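PDB 2A2L: unknown from Klebsiella pneumoniae, which is of unknown function but belongs to the HbpS-like family of haem-degrading proteins, so it may bind or break down haem. Local coordinates for residues Ala67-Ser72 with Arg100-Gly105; Cys60-Asn65 with Gly121-Thr126; Gly106-Ile111 with Leu133-Leu138; Ala34-Val39 with Leu47-Met52. All coordinates share one frame; numbering follows the deposited sequence.

Contact 1 of 4, residues Ala67-Ser72 with Arg100-Gly105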
# COMPACT_ATOMS: atom_id res chain seq x y z
N ALA A 67 -14.15 15.47 0.56
CA ALA A 67 -14.83 15.77 1.82
C ALA A 67 -13.81 15.73 2.95
O ALA A 67 -13.71 16.67 3.76
CB ALA A 67 -16.00 14.79 2.09
N TRP A 68 -13.04 14.65 2.99
CA TRP A 68 -12.01 14.50 4.01
C TRP A 68 -10.98 15.61 3.95
O TRP A 68 -10.50 16.04 4.99
CB TRP A 68 -11.37 13.11 3.93
CG TRP A 68 -10.28 12.91 4.94
CD1 TRP A 68 -10.40 12.38 6.21
CD2 TRP A 68 -8.90 13.23 4.77
NE1 TRP A 68 -9.18 12.36 6.83
CE2 TRP A 68 -8.24 12.89 5.98
CE3 TRP A 68 -8.15 13.82 3.74
CZ2 TRP A 68 -6.87 13.08 6.17
CZ3 TRP A 68 -6.79 14.03 3.93
CH2 TRP A 68 -6.16 13.65 5.14
N SER A 69 -10.65 16.08 2.74
CA SER A 69 -9.74 17.21 2.59
C SER A 69 -10.35 18.52 3.06
O SER A 69 -9.72 19.29 3.78
CB SER A 69 -9.30 17.35 1.13
OG SER A 69 -8.41 16.32 0.75
N ALA A 70 -11.59 18.77 2.65
CA ALA A 70 -12.34 19.92 3.12
C ALA A 70 -12.50 20.01 4.65
O ALA A 70 -12.44 21.11 5.23
CB ALA A 70 -13.67 19.97 2.44
N CYS A 71 -12.69 18.87 5.30
CA CYS A 71 -12.83 18.82 6.76
C CYS A 71 -11.47 18.92 7.41
O CYS A 71 -11.32 19.58 8.43
CB CYS A 71 -13.47 17.49 7.19
SG CYS A 71 -13.66 17.31 8.99
N SER A 72 -10.48 18.23 6.86
CA SER A 72 -9.20 18.10 7.53
C SER A 72 -8.48 19.45 7.49
O SER A 72 -8.11 19.97 8.55
CB SER A 72 -8.40 16.92 6.94
OG SER A 72 -7.05 16.89 7.38
N ARG A 100 -4.57 11.66 -0.23
CA ARG A 100 -5.99 11.89 0.05
C ARG A 100 -6.34 13.35 -0.12
O ARG A 100 -7.53 13.69 -0.19
CB ARG A 100 -6.37 11.46 1.48
CG ARG A 100 -6.44 9.96 1.70
CD ARG A 100 -7.19 9.63 2.98
NE ARG A 100 -8.63 9.66 2.77
CZ ARG A 100 -9.53 9.56 3.73
NH1 ARG A 100 -9.13 9.41 4.99
NH2 ARG A 100 -10.83 9.60 3.43
N ILE A 101 -5.33 14.21 -0.14
CA ILE A 101 -5.59 15.65 -0.25
C ILE A 101 -5.96 16.04 -1.68
O ILE A 101 -5.14 15.95 -2.59
CB ILE A 101 -4.47 16.56 0.33
CG1 ILE A 101 -4.40 16.40 1.85
CG2 ILE A 101 -4.78 18.03 0.02
CD1 ILE A 101 -3.18 17.02 2.48
N ILE A 102 -7.21 16.45 -1.88
CA ILE A 102 -7.65 16.86 -3.20
C ILE A 102 -7.46 18.34 -3.40
O ILE A 102 -7.61 19.11 -2.45
CB ILE A 102 -9.08 16.42 -3.53
CG1 ILE A 102 -9.28 14.93 -3.21
CG2 ILE A 102 -9.37 16.64 -5.01
CD1 ILE A 102 -8.41 14.04 -4.06
N ILE A 103 -7.08 18.74 -4.61
CA ILE A 103 -6.52 20.08 -4.83
C ILE A 103 -7.25 20.79 -5.96
O ILE A 103 -6.77 21.80 -6.48
CB ILE A 103 -4.98 20.04 -5.14
CG1 ILE A 103 -4.67 19.08 -6.29
CG2 ILE A 103 -4.20 19.69 -3.88
CD1 ILE A 103 -3.33 19.26 -6.91
N PHE A 104 -8.40 20.26 -6.34
CA PHE A 104 -9.32 21.01 -7.19
C PHE A 104 -10.68 21.06 -6.53
O PHE A 104 -11.00 20.21 -5.67
CB PHE A 104 -9.38 20.46 -8.62
CG PHE A 104 -9.33 18.96 -8.70
CD1 PHE A 104 -10.51 18.20 -8.67
CD2 PHE A 104 -8.12 18.29 -8.80
CE1 PHE A 104 -10.46 16.81 -8.73
CE2 PHE A 104 -8.07 16.90 -8.84
CZ PHE A 104 -9.24 16.16 -8.82
N GLY A 105 -11.47 22.07 -6.91
CA GLY A 105 -12.74 22.34 -6.27
C GLY A 105 -13.68 21.15 -6.25
O GLY A 105 -13.56 20.23 -7.07
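The W68 indole is sandwiched between two very different partners: the R100 guanidinium covers one face, while CB of S72, one helical turn further on, lies over the centre of the opposite face. R100 sits almost flat on the ring, its plane inclined by 18° and R100 CZ 3.8 Å from the centroid of the five-membered ring, a stacked cation-pi pair. R100 NH1 comes down toward the rim, 3.5 Å from W68 CD1; W68 NE1 and R100 NH1 are both donors, so the attraction comes through the pi face. Nearer the R100 backbone, R100 CB packs 3.6 Å from W68 CZ3, and at the ring's edge I101 CG1 lies 4.0 Å from the same W68 CZ3. W68 CG is anti to the backbone N (chi1 178°), which swings the indole off helix 59-72 toward the loop that precedes strand 107-111. In this HbpS-like domain the helix packs on the antiparallel sheet, and the incoming loop crosses its other side. N65 of the helix bonds R100 NE through OD1, holding the guanidinium over the indole, and the cation would probably be stabilised by both partners. Beside the stack, I102 N donates to S69 OG at 2.9 Å, with an angle of 156° at the hydrogen. S69 OG also bonds the carbonyl of N65, so this buried hydroxyl links helix to loop. S58 of the third subunit packs against both W68 and I101.

Contact 2 of 4, residues Cys60-Asn65 with Gly121-Thr126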
# COMPACT_ATOMS: atom_id res chain seq x y z
N CYS A 60 -15.72 8.04 -6.88
CA CYS A 60 -16.05 7.71 -5.48
C CYS A 60 -14.94 8.03 -4.48
O CYS A 60 -15.23 8.61 -3.44
CB CYS A 60 -16.48 6.26 -5.26
SG CYS A 60 -17.29 5.46 -6.63
N ASP A 61 -13.72 7.59 -4.76
CA ASP A 61 -12.53 7.95 -3.97
C ASP A 61 -12.38 9.47 -3.97
O ASP A 61 -12.35 10.10 -2.91
CB ASP A 61 -11.26 7.31 -4.60
CG ASP A 61 -10.34 6.64 -3.57
OD1 ASP A 61 -10.84 6.20 -2.51
OD2 ASP A 61 -9.12 6.53 -3.84
N ILE A 62 -12.30 10.04 -5.16
CA ILE A 62 -12.22 11.50 -5.32
C ILE A 62 -13.24 12.23 -4.45
O ILE A 62 -12.87 13.10 -3.68
CB ILE A 62 -12.43 11.96 -6.78
CG1 ILE A 62 -11.36 11.39 -7.69
CG2 ILE A 62 -12.41 13.50 -6.85
CD1 ILE A 62 -11.73 11.44 -9.17
N SER A 63 -14.51 11.86 -4.58
CA SER A 63 -15.58 12.56 -3.85
C SER A 63 -15.44 12.46 -2.34
O SER A 63 -15.54 13.47 -1.64
CB SER A 63 -16.95 12.06 -4.29
OG SER A 63 -17.90 12.24 -3.25
N LEU A 64 -15.19 11.24 -1.85
CA LEU A 64 -14.82 11.03 -0.42
C LEU A 64 -13.63 11.88 0.01
O LEU A 64 -13.69 12.61 0.99
CB LEU A 64 -14.56 9.55 -0.12
CG LEU A 64 -14.31 9.17 1.34
CD1 LEU A 64 -15.53 9.48 2.20
CD2 LEU A 64 -13.86 7.70 1.52
N ASN A 65 -12.54 11.83 -0.73
CA ASN A 65 -11.36 12.56 -0.29
C ASN A 65 -11.44 14.06 -0.35
O ASN A 65 -10.77 14.75 0.40
CB ASN A 65 -10.12 12.05 -0.98
CG ASN A 65 -9.88 10.61 -0.69
OD1 ASN A 65 -10.06 10.15 0.46
ND2 ASN A 65 -9.49 9.88 -1.71
N GLY A 121 -18.25 16.53 -0.33
CA GLY A 121 -17.42 16.34 -1.51
C GLY A 121 -18.29 15.89 -2.68
O GLY A 121 -19.13 15.00 -2.52
N VAL A 122 -18.11 16.52 -3.84
CA VAL A 122 -18.84 16.14 -5.07
C VAL A 122 -17.81 15.89 -6.18
O VAL A 122 -16.82 16.61 -6.29
CB VAL A 122 -19.83 17.26 -5.51
CG1 VAL A 122 -20.43 16.98 -6.89
CG2 VAL A 122 -20.96 17.39 -4.52
N SER A 123 -18.03 14.86 -6.97
CA SER A 123 -17.12 14.58 -8.07
C SER A 123 -17.89 14.00 -9.23
O SER A 123 -18.91 13.35 -9.02
CB SER A 123 -16.02 13.62 -7.64
OG SER A 123 -15.08 13.41 -8.67
N GLY A 124 -17.41 14.25 -10.45
CA GLY A 124 -17.92 13.58 -11.64
C GLY A 124 -18.53 14.54 -12.65
O GLY A 124 -18.98 14.13 -13.71
N GLY A 125 -18.55 15.82 -12.31
CA GLY A 125 -18.81 16.85 -13.31
C GLY A 125 -17.50 17.50 -13.68
O GLY A 125 -16.43 16.97 -13.38
N THR A 126 -17.58 18.64 -14.36
CA THR A 126 -16.57 19.69 -14.26
C THR A 126 -16.34 20.18 -12.83
O THR A 126 -17.21 20.03 -11.97
CB THR A 126 -16.93 20.95 -15.10
OG1 THR A 126 -17.78 21.81 -14.31
CG2 THR A 126 -17.57 20.58 -16.42
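I62 lays its CG2 branch over the hydroxyl of S123, with I62 CG2 3.2 Å from S123 OG. The setting is helix 59-72 packed on strand 116-123, an inner strand of the antiparallel sheet of the HbpS-like domain. Helix 60-65 and strand 121-123 run nearly antiparallel, at 153°, and their axes approach to 6.2 Å, close for a helix on a sheet. The small residues at the interface explain that closeness. S63 CB meets S123 CB at 3.8 Å, two short side chains side by side, while G121 presents bare backbone to the helix. S63 OG, anti to its own backbone N (chi1 153°), is thereby carried to the strand and lies 3.1 Å from G121 O. Its stronger partner is S38 OG on the next strand, so the buried hydroxyl sits between two neighbouring strands. S123 OG has a weak hydrogen bond to S59 OG, one turn earlier in the helix. Beyond the strand the chain turns at G124 and G125, and T126 OG1 caps the start of helix 127-143 by accepting from Q129 N. At the closest point of the backbones, G121 CA directs a C-H at S63 O, 3.4 Å away, with 153° at the hydrogen.

Contact 3 of 4, residues Gly106-Ile111 with Leu133-Leu138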
# COMPACT_ATOMS: atom_id res chain seq x y z
N GLY A 106 -14.60 21.16 -5.29
CA GLY A 106 -15.62 20.12 -5.22
C GLY A 106 -15.84 19.62 -3.82
O GLY A 106 -16.71 18.78 -3.59
N GLY A 107 -15.05 20.14 -2.87
CA GLY A 107 -15.09 19.70 -1.49
C GLY A 107 -15.28 20.93 -0.65
O GLY A 107 -14.55 21.90 -0.82
N LEU A 108 -16.27 20.93 0.23
CA LEU A 108 -16.50 22.07 1.13
C LEU A 108 -16.62 21.62 2.58
O LEU A 108 -17.23 20.59 2.84
CB LEU A 108 -17.74 22.88 0.69
CG LEU A 108 -17.57 23.72 -0.58
CD1 LEU A 108 -18.87 24.29 -1.04
CD2 LEU A 108 -16.54 24.84 -0.39
N PRO A 109 -16.02 22.36 3.52
CA PRO A 109 -16.35 22.16 4.93
C PRO A 109 -17.76 22.67 5.28
O PRO A 109 -18.25 23.61 4.66
CB PRO A 109 -15.29 22.99 5.65
CG PRO A 109 -14.98 24.06 4.68
CD PRO A 109 -14.99 23.38 3.35
N VAL A 110 -18.39 22.02 6.26
CA VAL A 110 -19.71 22.45 6.73
C VAL A 110 -19.51 23.23 8.02
O VAL A 110 -18.99 22.69 9.00
CB VAL A 110 -20.62 21.23 7.02
CG1 VAL A 110 -21.99 21.69 7.51
CG2 VAL A 110 -20.77 20.35 5.79
N ILE A 111 -19.91 24.50 8.02
CA ILE A 111 -19.64 25.39 9.14
C ILE A 111 -20.91 25.72 9.93
O ILE A 111 -21.83 26.40 9.44
CB ILE A 111 -18.98 26.71 8.68
CG1 ILE A 111 -17.59 26.43 8.10
CG2 ILE A 111 -18.95 27.74 9.80
CD1 ILE A 111 -17.34 27.16 6.80
N LEU A 133 -22.47 22.20 -6.73
CA LEU A 133 -23.33 21.18 -6.16
C LEU A 133 -22.94 20.97 -4.71
O LEU A 133 -23.73 20.49 -3.90
CB LEU A 133 -23.20 19.87 -6.93
CG LEU A 133 -23.66 19.87 -8.38
CD1 LEU A 133 -23.39 18.55 -8.98
CD2 LEU A 133 -25.13 20.21 -8.49
N ALA A 134 -21.69 21.33 -4.40
CA ALA A 134 -21.18 21.24 -3.05
C ALA A 134 -21.74 22.38 -2.20
O ALA A 134 -22.15 22.14 -1.07
CB ALA A 134 -19.67 21.25 -3.06
N GLN A 135 -21.78 23.59 -2.75
CA GLN A 135 -22.43 24.74 -2.10
C GLN A 135 -23.94 24.53 -1.97
O GLN A 135 -24.53 24.85 -0.96
CB GLN A 135 -22.15 26.04 -2.86
CG GLN A 135 -22.46 27.33 -2.07
CD GLN A 135 -21.69 27.47 -0.73
OE1 GLN A 135 -22.28 27.69 0.33
NE2 GLN A 135 -20.36 27.35 -0.80
N CYS A 136 -24.53 23.97 -3.01
CA CYS A 136 -25.90 23.51 -3.05
C CYS A 136 -26.26 22.62 -1.87
O CYS A 136 -27.32 22.78 -1.29
CB CYS A 136 -26.09 22.77 -4.38
SG CYS A 136 -27.55 21.73 -4.58
N ALA A 137 -25.39 21.68 -1.52
CA ALA A 137 -25.54 20.86 -0.31
C ALA A 137 -25.51 21.71 0.97
O ALA A 137 -26.35 21.53 1.85
CB ALA A 137 -24.46 19.78 -0.26
N LEU A 138 -24.55 22.62 1.07
CA LEU A 138 -24.42 23.52 2.21
C LEU A 138 -25.68 24.39 2.38
O LEU A 138 -26.22 24.52 3.47
CB LEU A 138 -23.17 24.40 2.07
CG LEU A 138 -21.80 23.70 1.90
CD1 LEU A 138 -20.70 24.61 2.33
CD2 LEU A 138 -21.69 22.42 2.70
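L108 and L138 carry the first shell, both aimed across the gap between strand 107-111 and helix 133-138. L108 CB lies 3.8 Å from L138 CD1, and the same methyl of L138 rests 3.5 Å from P109 O. L108 CG is anti to its carbonyl carbon (chi1 -73°), and its CD1 branch slides along the helix, 3.7 Å from A134 CB and 3.4 Å from Q135 NE2. The Q135 side chain, bent at chi2, crosses L108 at about a right angle and lays its amide nitrogen over that methyl. On the far flank V110 CG2 meets L138 CD2 at 3.8 Å. Strand and helix run nearly parallel, 16° apart, so residues one helical turn apart, A134 and L138, line up along the strand. A second shell sets the strand: G106 and L108 pair through their backbones with V122 and V120 of strand 116-123, and V120 touches both V110 and L138. P109 points the other way, toward helix 59-72, which makes this edge strand of the HbpS-like sheet a layer between two helices. No hydrogen bond joins the two segments, so the helix is held here by van der Waals packing and the burial of aliphatic carbon.

Contact 4 of 4, residues Ala34-Val39 with Leu47-Met52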
# COMPACT_ATOMS: atom_id res chain seq x y z
N ALA A 34 -24.28 13.53 -13.79
CA ALA A 34 -24.29 12.46 -12.79
C ALA A 34 -23.04 12.51 -11.91
O ALA A 34 -21.92 12.40 -12.39
CB ALA A 34 -24.38 11.13 -13.46
N VAL A 35 -23.25 12.68 -10.60
CA VAL A 35 -22.13 12.81 -9.68
C VAL A 35 -22.11 11.79 -8.55
O VAL A 35 -23.14 11.23 -8.19
CB VAL A 35 -22.02 14.24 -9.11
CG1 VAL A 35 -21.87 15.26 -10.24
CG2 VAL A 35 -23.19 14.56 -8.23
N VAL A 36 -20.92 11.56 -7.97
CA VAL A 36 -20.82 11.07 -6.58
C VAL A 36 -20.91 12.19 -5.51
O VAL A 36 -20.32 13.25 -5.68
CB VAL A 36 -19.57 10.22 -6.40
CG1 VAL A 36 -19.63 9.36 -5.11
CG2 VAL A 36 -19.39 9.33 -7.62
N PHE A 37 -21.65 11.93 -4.43
CA PHE A 37 -21.72 12.84 -3.27
C PHE A 37 -21.22 12.12 -2.04
O PHE A 37 -21.59 10.96 -1.78
CB PHE A 37 -23.15 13.31 -3.01
CG PHE A 37 -23.30 14.29 -1.86
CD1 PHE A 37 -22.63 15.53 -1.88
CD2 PHE A 37 -24.15 14.00 -0.78
CE1 PHE A 37 -22.76 16.46 -0.83
CE2 PHE A 37 -24.31 14.92 0.30
CZ PHE A 37 -23.62 16.16 0.27
N SER A 38 -20.39 12.81 -1.27
CA SER A 38 -19.91 12.25 -0.01
C SER A 38 -20.04 13.26 1.09
O SER A 38 -20.02 14.45 0.82
CB SER A 38 -18.48 11.77 -0.13
OG SER A 38 -18.39 10.90 -1.23
N VAL A 39 -20.23 12.77 2.32
CA VAL A 39 -20.21 13.58 3.54
C VAL A 39 -19.44 12.84 4.59
O VAL A 39 -19.68 11.66 4.84
CB VAL A 39 -21.64 13.85 4.15
CG1 VAL A 39 -21.52 14.80 5.38
CG2 VAL A 39 -22.59 14.44 3.14
N LEU A 47 -19.63 9.34 6.61
CA LEU A 47 -21.04 9.14 6.97
C LEU A 47 -21.73 8.57 5.75
O LEU A 47 -22.34 7.52 5.83
CB LEU A 47 -21.70 10.47 7.36
CG LEU A 47 -21.39 11.11 8.70
CD1 LEU A 47 -22.02 12.50 8.81
CD2 LEU A 47 -21.87 10.22 9.82
N LEU A 48 -21.63 9.27 4.62
CA LEU A 48 -22.34 8.88 3.41
C LEU A 48 -21.44 8.94 2.18
O LEU A 48 -20.65 9.87 2.04
CB LEU A 48 -23.55 9.78 3.20
CG LEU A 48 -24.59 9.32 2.18
CD1 LEU A 48 -25.96 9.55 2.77
CD2 LEU A 48 -24.44 10.11 0.88
N ILE A 49 -21.58 7.95 1.30
CA ILE A 49 -21.15 8.04 -0.10
C ILE A 49 -22.25 7.58 -1.04
O ILE A 49 -22.75 6.48 -0.88
CB ILE A 49 -19.93 7.16 -0.38
CG1 ILE A 49 -18.72 7.64 0.41
CG2 ILE A 49 -19.63 7.07 -1.89
CD1 ILE A 49 -17.53 6.67 0.36
N GLN A 50 -22.62 8.40 -2.01
CA GLN A 50 -23.72 8.09 -2.91
C GLN A 50 -23.42 8.38 -4.38
O GLN A 50 -23.17 9.53 -4.76
CB GLN A 50 -24.95 8.89 -2.51
CG GLN A 50 -26.13 8.67 -3.40
CD GLN A 50 -27.37 9.31 -2.88
OE1 GLN A 50 -27.97 8.80 -1.93
NE2 GLN A 50 -27.77 10.43 -3.48
N ARG A 51 -23.46 7.33 -5.20
CA ARG A 51 -23.07 7.42 -6.60
C ARG A 51 -24.26 7.28 -7.57
O ARG A 51 -24.91 6.24 -7.63
CB ARG A 51 -21.94 6.45 -6.96
CG ARG A 51 -21.55 6.53 -8.44
CD ARG A 51 -20.33 5.70 -8.81
NE ARG A 51 -20.66 4.29 -9.09
CZ ARG A 51 -21.20 3.85 -10.22
NH1 ARG A 51 -21.50 4.68 -11.22
NH2 ARG A 51 -21.46 2.55 -10.37
N MET A 52 -24.53 8.34 -8.31
CA MET A 52 -25.43 8.26 -9.44
C MET A 52 -24.97 7.24 -10.49
O MET A 52 -23.76 7.05 -10.73
CB MET A 52 -25.64 9.64 -10.07
CG MET A 52 -26.53 10.55 -9.23
SD MET A 52 -26.44 12.27 -9.67
CE MET A 52 -26.39 13.03 -8.11
O HOH W 1 -24.84 11.78 -5.54
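V39 O accepts twice from the partner strand: L48 N reaches it at 3.1 Å and L47 N at 2.9 Å, both lying in its carbonyl plane. Two consecutive residues thus face V39, a classic beta bulge. V39 N repays the pairing by donating to L48 O at 2.9 Å. Further along, F37 and Q50 form a reciprocal hydrogen-bonded pair. F37 N donates to Q50 O within the carbonyl plane, whereas Q50 N, 2.8 Å from F37 O, approaches nearly along the C=O axis. The two segments form the hairpin of strands 36-41 and 46-51 in the antiparallel HbpS-like sheet, with F37, V39, L48 and Q50 on one face and V36, S38, I49 and R51 on the other. At the open end of the hairpin the regular pattern frays. M52 N donates to V35 O from above the carbonyl plane, while V35 N points at the thioether, a weak bond to M52 SD at 3.3 Å. M52 CE then packs 3.5 Å from V35 CG2. A water donates to both V35 O and Q50 O, giving each carbonyl a second donor. On the face of V36, S38, I49 and R51, V36 CG2 packs 3.6 Å from R51 CG, and the S38 hydroxyl is satisfied by helix 59-72. The R51 chain bends at chi3 and carries its guanidinium to a salt bridge with D41 of the fourth subunit, whose strand also continues the sheet beyond L48-Q50.

Overall arrangement
From the N terminus, contact 4 closes first, a short hairpin loop between 34-39 and 47-52 that is complete before helix 59-72 begins. That helix opens contact 2 and then contact 1. Contact 1 closes at 100-105 after a long excursion without helix or strand, and so nests within the larger loop that contact 2 closes at 121-126. Contact 3 starts inside that loop at 106-111 but ends beyond it at 133-138, so contacts 2 and 3 cross. Contacts 2 and 4 meet through paired strands 116-123 and 36-41, contacts 2 and 3 through 116-123 and 107-111. Together they bind the sheet to helix 59-72 on one face and helix 127-143 on the other.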